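Local atomic coordinates of putative hyaluronoglucosaminidase (Clostridium perfringens, PDB entry 6PWI), a protein that probably hydrolyses N-acetylhexosamine-containing glycans as a family 84 glycoside hydrolase, this chain carrying the family's catalytic domain within a longer, probably secreted and wall-anchored protein. Residues L348-W362 with F376-W390. Numbering follows the deposited sequence.
Sequences LKTIGTMPETIDIMW and FEFFEEAVGRQAFMW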
loop_
_atom_site.group_PDB
_atom_site.type_symbol
_atom_site.label_atom_id
_atom_site.label_comp_id
_atom_site.label_asym_id
_atom_site.label_seq_id
_atom_site.Cartn_x
_atom_site.Cartn_y
_atom_site.Cartn_z
ATOM N N LEU A 348 15.511 17.623 -17.225
ATOM C CA LEU A 348 14.572 16.557 -17.547
ATOM C C LEU A 348 14.794 16.071 -18.979
ATOM O O LEU A 348 14.695 14.877 -19.246
ATOM C CB LEU A 348 13.128 17.019 -17.308
ATOM C CG LEU A 348 12.736 17.267 -15.847
ATOM C CD1 LEU A 348 11.319 17.808 -15.743
ATOM C CD2 LEU A 348 12.882 16.010 -14.997
ATOM N N LYS A 349 15.123 16.995 -19.888
ATOM C CA LYS A 349 15.389 16.662 -21.278
ATOM C C LYS A 349 16.584 15.713 -21.353
ATOM O O LYS A 349 16.556 14.747 -22.117
ATOM C CB LYS A 349 15.601 17.943 -22.088
ATOM C CG LYS A 349 15.733 17.785 -23.598
ATOM C CD LYS A 349 15.849 19.135 -24.275
ATOM C CE LYS A 349 16.733 19.149 -25.505
ATOM N NZ LYS A 349 15.969 18.808 -26.727
ATOM N N THR A 350 17.614 15.972 -20.531
ATOM C CA THR A 350 18.811 15.145 -20.542
ATOM C C THR A 350 18.535 13.757 -19.965
ATOM O O THR A 350 18.936 12.750 -20.555
ATOM C CB THR A 350 19.962 15.809 -19.784
ATOM O OG1 THR A 350 20.193 17.034 -20.470
ATOM C CG2 THR A 350 21.224 14.979 -19.816
ATOM N N ILE A 351 17.885 13.737 -18.793
ATOM C CA ILE A 351 17.487 12.536 -18.076
ATOM C C ILE A 351 16.703 11.622 -19.014
ATOM O O ILE A 351 16.853 10.406 -18.972
ATOM C CB ILE A 351 16.702 12.933 -16.805
ATOM C CG1 ILE A 351 17.644 13.443 -15.712
ATOM C CG2 ILE A 351 15.807 11.826 -16.281
ATOM C CD1 ILE A 351 18.941 12.667 -15.580
ATOM N N GLY A 352 15.905 12.230 -19.894
ATOM C CA GLY A 352 15.076 11.490 -20.830
ATOM C C GLY A 352 15.869 10.808 -21.944
ATOM O O GLY A 352 15.303 10.022 -22.699
ATOM N N THR A 353 17.169 11.109 -22.049
ATOM C CA THR A 353 18.001 10.472 -23.061
ATOM C C THR A 353 18.654 9.200 -22.519
ATOM O O THR A 353 19.353 8.520 -23.263
ATOM C CB THR A 353 19.062 11.407 -23.659
ATOM O OG1 THR A 353 20.062 11.647 -22.669
ATOM C CG2 THR A 353 18.487 12.704 -24.184
ATOM N N MET A 354 18.425 8.868 -21.241
ATOM C CA MET A 354 18.933 7.612 -20.713
ATOM C C MET A 354 18.134 6.445 -21.299
ATOM O O MET A 354 17.075 6.663 -21.884
ATOM C CB MET A 354 18.949 7.596 -19.182
ATOM C CG MET A 354 17.588 7.486 -18.522
ATOM S SD MET A 354 17.758 7.396 -16.715
ATOM C CE MET A 354 18.578 8.949 -16.354
ATOM N N PRO A 355 18.641 5.185 -21.248
ATOM C CA PRO A 355 17.994 4.061 -21.926
ATOM C C PRO A 355 16.497 3.998 -21.657
ATOM O O PRO A 355 16.060 4.227 -20.533
ATOM C CB PRO A 355 18.693 2.846 -21.313
ATOM C CG PRO A 355 20.079 3.346 -21.030
ATOM C CD PRO A 355 19.891 4.781 -20.585
ATOM N N GLU A 356 15.744 3.651 -22.708
ATOM C CA GLU A 356 14.290 3.668 -22.769
ATOM C C GLU A 356 13.646 2.788 -21.698
ATOM O O GLU A 356 12.488 2.994 -21.344
ATOM C CB GLU A 356 13.852 3.125 -24.127
ATOM C CG GLU A 356 13.591 4.185 -25.181
ATOM C CD GLU A 356 12.771 3.629 -26.339
ATOM O OE1 GLU A 356 13.340 2.864 -27.157
ATOM O OE2 GLU A 356 11.553 3.924 -26.403
ATOM N N THR A 357 14.383 1.792 -21.197
ATOM C CA THR A 357 13.814 0.781 -20.318
ATOM C C THR A 357 13.677 1.299 -18.884
ATOM O O THR A 357 12.950 0.709 -18.087
ATOM C CB THR A 357 14.680 -0.485 -20.306
ATOM O OG1 THR A 357 16.008 -0.097 -19.939
ATOM C CG2 THR A 357 14.671 -1.229 -21.626
ATOM N N ILE A 358 14.391 2.383 -18.555
ATOM C CA ILE A 358 14.464 2.865 -17.185
ATOM C C ILE A 358 13.174 3.602 -16.834
ATOM O O ILE A 358 12.704 4.438 -17.601
ATOM C CB ILE A 358 15.726 3.727 -16.977
ATOM C CG1 ILE A 358 16.996 2.897 -17.192
ATOM C CG2 ILE A 358 15.710 4.396 -15.613
ATOM C CD1 ILE A 358 18.249 3.719 -17.407
ATOM N N ASP A 359 12.618 3.270 -15.665
ATOM C CA ASP A 359 11.414 3.894 -15.140
ATOM C C ASP A 359 11.782 5.073 -14.242
ATOM O O ASP A 359 12.309 4.887 -13.148
ATOM C CB ASP A 359 10.545 2.859 -14.423
ATOM C CG ASP A 359 10.283 1.663 -15.321
ATOM O OD1 ASP A 359 9.739 1.880 -16.431
ATOM O OD2 ASP A 359 10.680 0.534 -14.936
ATOM N N ILE A 360 11.497 6.287 -14.726
ATOM C CA ILE A 360 11.816 7.508 -14.004
ATOM C C ILE A 360 10.606 7.912 -13.158
ATOM O O ILE A 360 9.471 7.897 -13.636
ATOM C CB ILE A 360 12.243 8.600 -15.002
ATOM C CG1 ILE A 360 13.537 8.207 -15.722
ATOM C CG2 ILE A 360 12.351 9.949 -14.306
ATOM C CD1 ILE A 360 13.722 8.832 -17.089
ATOM N N MET A 361 10.861 8.265 -11.894
ATOM C CA MET A 361 9.801 8.510 -10.930
ATOM C C MET A 361 9.481 10.002 -10.853
ATOM O O MET A 361 10.224 10.836 -11.371
ATOM C CB MET A 361 10.179 7.998 -9.539
ATOM C CG MET A 361 10.493 6.524 -9.521
ATOM S SD MET A 361 10.293 5.824 -7.871
ATOM C CE MET A 361 8.518 5.567 -7.844
ATOM N N TRP A 362 8.368 10.310 -10.179
ATOM C CA TRP A 362 7.733 11.616 -10.191
ATOM C C TRP A 362 6.746 11.646 -9.032
ATOM O O TRP A 362 6.046 10.656 -8.812
ATOM C CB TRP A 362 6.996 11.778 -11.522
ATOM C CG TRP A 362 6.458 13.137 -11.850
ATOM C CD1 TRP A 362 5.144 13.496 -11.978
ATOM C CD2 TRP A 362 7.227 14.306 -12.177
ATOM N NE1 TRP A 362 5.044 14.813 -12.348
ATOM C CE2 TRP A 362 6.305 15.334 -12.471
ATOM C CE3 TRP A 362 8.598 14.578 -12.242
ATOM C CZ2 TRP A 362 6.715 16.615 -12.822
ATOM C CZ3 TRP A 362 9.003 15.847 -12.587
ATOM C CH2 TRP A 362 8.071 16.844 -12.878
ATOM N N PHE A 376 1.030 14.208 -15.405
ATOM C CA PHE A 376 1.643 13.163 -16.210
ATOM C C PHE A 376 1.861 13.650 -17.639
ATOM O O PHE A 376 2.865 13.298 -18.256
ATOM C CB PHE A 376 0.876 11.843 -16.087
ATOM C CG PHE A 376 0.946 11.233 -14.710
ATOM C CD1 PHE A 376 2.140 11.221 -13.998
ATOM C CD2 PHE A 376 -0.174 10.672 -14.118
ATOM C CE1 PHE A 376 2.203 10.680 -12.721
ATOM C CE2 PHE A 376 -0.101 10.114 -12.848
ATOM C CZ PHE A 376 1.084 10.130 -12.148
ATOM N N GLU A 377 0.938 14.481 -18.146
ATOM C CA GLU A 377 1.108 15.103 -19.454
ATOM C C GLU A 377 2.376 15.957 -19.444
ATOM O O GLU A 377 3.137 15.965 -20.412
ATOM C CB GLU A 377 -0.089 15.984 -19.824
ATOM C CG GLU A 377 -1.303 15.228 -20.333
ATOM C CD GLU A 377 -2.611 16.015 -20.377
ATOM O OE1 GLU A 377 -2.594 17.248 -20.114
ATOM O OE2 GLU A 377 -3.658 15.397 -20.679
ATOM N N PHE A 378 2.581 16.685 -18.341
ATOM C CA PHE A 378 3.739 17.553 -18.221
ATOM C C PHE A 378 5.012 16.708 -18.240
ATOM O O PHE A 378 5.947 17.008 -18.984
ATOM C CB PHE A 378 3.672 18.433 -16.968
ATOM C CG PHE A 378 4.965 19.170 -16.715
ATOM C CD1 PHE A 378 5.198 20.411 -17.284
ATOM C CD2 PHE A 378 5.981 18.594 -15.968
ATOM C CE1 PHE A 378 6.400 21.076 -17.083
ATOM C CE2 PHE A 378 7.182 19.256 -15.770
ATOM C CZ PHE A 378 7.389 20.498 -16.323
ATOM N N PHE A 379 5.029 15.666 -17.397
ATOM C CA PHE A 379 6.184 14.795 -17.263
ATOM C C PHE A 379 6.549 14.206 -18.622
ATOM O O PHE A 379 7.723 14.182 -18.988
ATOM C CB PHE A 379 5.922 13.677 -16.249
ATOM C CG PHE A 379 7.095 12.747 -16.058
ATOM C CD1 PHE A 379 7.996 12.945 -15.021
ATOM C CD2 PHE A 379 7.318 11.691 -16.931
ATOM C CE1 PHE A 379 9.080 12.097 -14.850
ATOM C CE2 PHE A 379 8.407 10.850 -16.767
ATOM C CZ PHE A 379 9.281 11.052 -15.725
ATOM N N GLU A 380 5.531 13.737 -19.356
ATOM C CA GLU A 380 5.741 13.086 -20.638
ATOM C C GLU A 380 6.329 14.075 -21.645
ATOM O O GLU A 380 7.273 13.741 -22.356
ATOM C CB GLU A 380 4.459 12.413 -21.142
ATOM C CG GLU A 380 4.687 11.580 -22.395
ATOM C CD GLU A 380 3.611 10.579 -22.786
ATOM O OE1 GLU A 380 2.630 10.407 -22.024
ATOM O OE2 GLU A 380 3.760 9.962 -23.859
ATOM N N GLU A 381 5.773 15.289 -21.687
ATOM C CA GLU A 381 6.218 16.348 -22.578
ATOM C C GLU A 381 7.683 16.696 -22.284
ATOM O O GLU A 381 8.443 16.990 -23.202
ATOM C CB GLU A 381 5.278 17.546 -22.413
ATOM C CG GLU A 381 5.220 18.499 -23.596
ATOM C CD GLU A 381 4.026 19.453 -23.607
ATOM O OE1 GLU A 381 2.982 19.126 -22.976
ATOM O OE2 GLU A 381 4.128 20.528 -24.251
ATOM N N ALA A 382 8.082 16.641 -21.004
ATOM C CA ALA A 382 9.388 17.117 -20.567
ATOM C C ALA A 382 10.460 16.031 -20.686
ATOM O O ALA A 382 11.604 16.314 -21.035
ATOM C CB ALA A 382 9.299 17.643 -19.154
ATOM N N VAL A 383 10.094 14.785 -20.372
ATOM C CA VAL A 383 11.080 13.730 -20.222
ATOM C C VAL A 383 11.117 12.871 -21.488
ATOM O O VAL A 383 12.197 12.470 -21.923
ATOM C CB VAL A 383 10.827 12.901 -18.945
ATOM C CG1 VAL A 383 11.759 11.705 -18.837
ATOM C CG2 VAL A 383 10.919 13.757 -17.692
ATOM N N GLY A 384 9.940 12.582 -22.061
ATOM C CA GLY A 384 9.848 11.808 -23.290
ATOM C C GLY A 384 9.210 10.431 -23.093
ATOM O O GLY A 384 9.079 9.667 -24.046
ATOM N N ARG A 385 8.812 10.117 -21.856
ATOM C CA ARG A 385 8.194 8.840 -21.531
ATOM C C ARG A 385 7.243 9.045 -20.354
ATOM O O ARG A 385 7.282 10.074 -19.689
ATOM C CB ARG A 385 9.269 7.800 -21.195
ATOM C CG ARG A 385 9.962 8.033 -19.860
ATOM C CD ARG A 385 11.196 7.181 -19.640
ATOM N NE ARG A 385 12.327 7.697 -20.397
ATOM C CZ ARG A 385 13.508 7.096 -20.508
ATOM N NH1 ARG A 385 13.733 5.944 -19.893
ATOM N NH2 ARG A 385 14.464 7.666 -21.220
ATOM N N GLN A 386 6.397 8.050 -20.088
ATOM C CA GLN A 386 5.431 8.156 -19.009
ATOM C C GLN A 386 6.118 7.989 -17.656
ATOM O O GLN A 386 7.153 7.331 -17.552
ATOM C CB GLN A 386 4.326 7.130 -19.213
ATOM C CG GLN A 386 3.487 7.415 -20.444
ATOM C CD GLN A 386 2.320 6.465 -20.521
ATOM O OE1 GLN A 386 2.388 5.324 -20.057
ATOM N NE2 GLN A 386 1.232 6.950 -21.098
ATOM N N ALA A 387 5.511 8.584 -16.621
ATOM C CA ALA A 387 6.095 8.634 -15.292
ATOM C C ALA A 387 5.765 7.376 -14.498
ATOM O O ALA A 387 4.767 6.703 -14.749
ATOM C CB ALA A 387 5.608 9.862 -14.569
ATOM N N PHE A 388 6.639 7.074 -13.540
ATOM C CA PHE A 388 6.361 6.133 -12.471
ATOM C C PHE A 388 6.096 6.963 -11.214
ATOM O O PHE A 388 6.978 7.683 -10.748
ATOM C CB PHE A 388 7.519 5.129 -12.370
ATOM C CG PHE A 388 7.474 4.120 -11.245
ATOM C CD1 PHE A 388 6.278 3.764 -10.630
ATOM C CD2 PHE A 388 8.637 3.494 -10.822
ATOM C CE1 PHE A 388 6.249 2.830 -9.603
ATOM C CE2 PHE A 388 8.608 2.551 -9.804
ATOM C CZ PHE A 388 7.416 2.227 -9.191
ATOM N N MET A 389 4.862 6.887 -10.702
ATOM C CA MET A 389 4.388 7.790 -9.667
ATOM C C MET A 389 4.902 7.335 -8.303
ATOM O O MET A 389 4.727 6.177 -7.924
ATOM C CB MET A 389 2.856 7.820 -9.661
ATOM C CG MET A 389 2.253 8.461 -8.425
ATOM S SD MET A 389 2.238 10.246 -8.602
ATOM C CE MET A 389 1.288 10.733 -7.162
ATOM N N TRP A 390 5.554 8.263 -7.590
ATOM C CA TRP A 390 5.878 8.135 -6.178
ATOM C C TRP A 390 4.843 8.940 -5.393
ATOM O O TRP A 390 4.825 10.171 -5.478
ATOM C CB TRP A 390 7.312 8.640 -5.941
ATOM C CG TRP A 390 7.786 8.789 -4.521
ATOM C CD1 TRP A 390 7.068 9.197 -3.429
ATOM C CD2 TRP A 390 9.135 8.586 -4.046
ATOM N NE1 TRP A 390 7.860 9.226 -2.310
ATOM C CE2 TRP A 390 9.135 8.859 -2.657
ATOM C CE3 TRP A 390 10.333 8.183 -4.652
ATOM C CZ2 TRP A 390 10.286 8.750 -1.875
ATOM C CZ3 TRP A 390 11.472 8.085 -3.878
ATOM C CH2 TRP A 390 11.449 8.367 -2.509
HETATM O O HOH W 1 12.173 9.630 -22.361
#
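Arg385 spends all four terminal N-H groups on backbone carbonyls of the loop 352-358. NH2 donates to Gly352 O (2.9 Å) and, more directly, to Met354 O (2.9 Å, N-H...O 165°); NH1 donates to Pro355 O (3.0 Å) and to a lone pair of Ile358 O (2.9 Å). Pro355 O also takes Ile358 N of its own turn from the opposite face. NE donates to a water that bridges to Gly352 O and Val383 O, and Ile360 CD1 lies over one guanidinium face. Gripped all round its edge, the flat group is fixed in rotation and ties the loop together.

Among the aromatic contacts, Phe379 turns its edge to the face of the Trp362 five-membered ring in an offset edge-to-face pair, planes at 66°. A chi1 of -179° swings the Phe379 ring away from its own backbone N, toward the strands, and its CZ also meets Ile360 CG2 (3.6 Å). Phe378 packs against the far, six-membered end of the indole. Leu348 extends this apolar layer to Ala382 and Val383.

On the other face of the sheet from Trp362, Met361 bends at chi3 to set CE centrally over the Phe388 ring, 3.5 Å from its centroid, a CH-pi contact; SD adds oblique Met-aromatic contacts to Phe388 and Trp390.

Parallel strands 359-362 and 387-390 are joined by Phe388 N to Ile360 O and Trp390 N to Trp362 O (2.7 Å). With helix 373-383 they form a beta-alpha-beta unit of the (beta/alpha)8 barrel. The Trp390 side chain lies about 10 Å from that of Asp299, the predicted proton donor. Trp362 faces helix 373-383, whereas Met361 and Phe388 point into the barrel against Val422; strands 328-330 and 418-423 flank the pair, and helix 304-321 packs on Ile351 and Ile358.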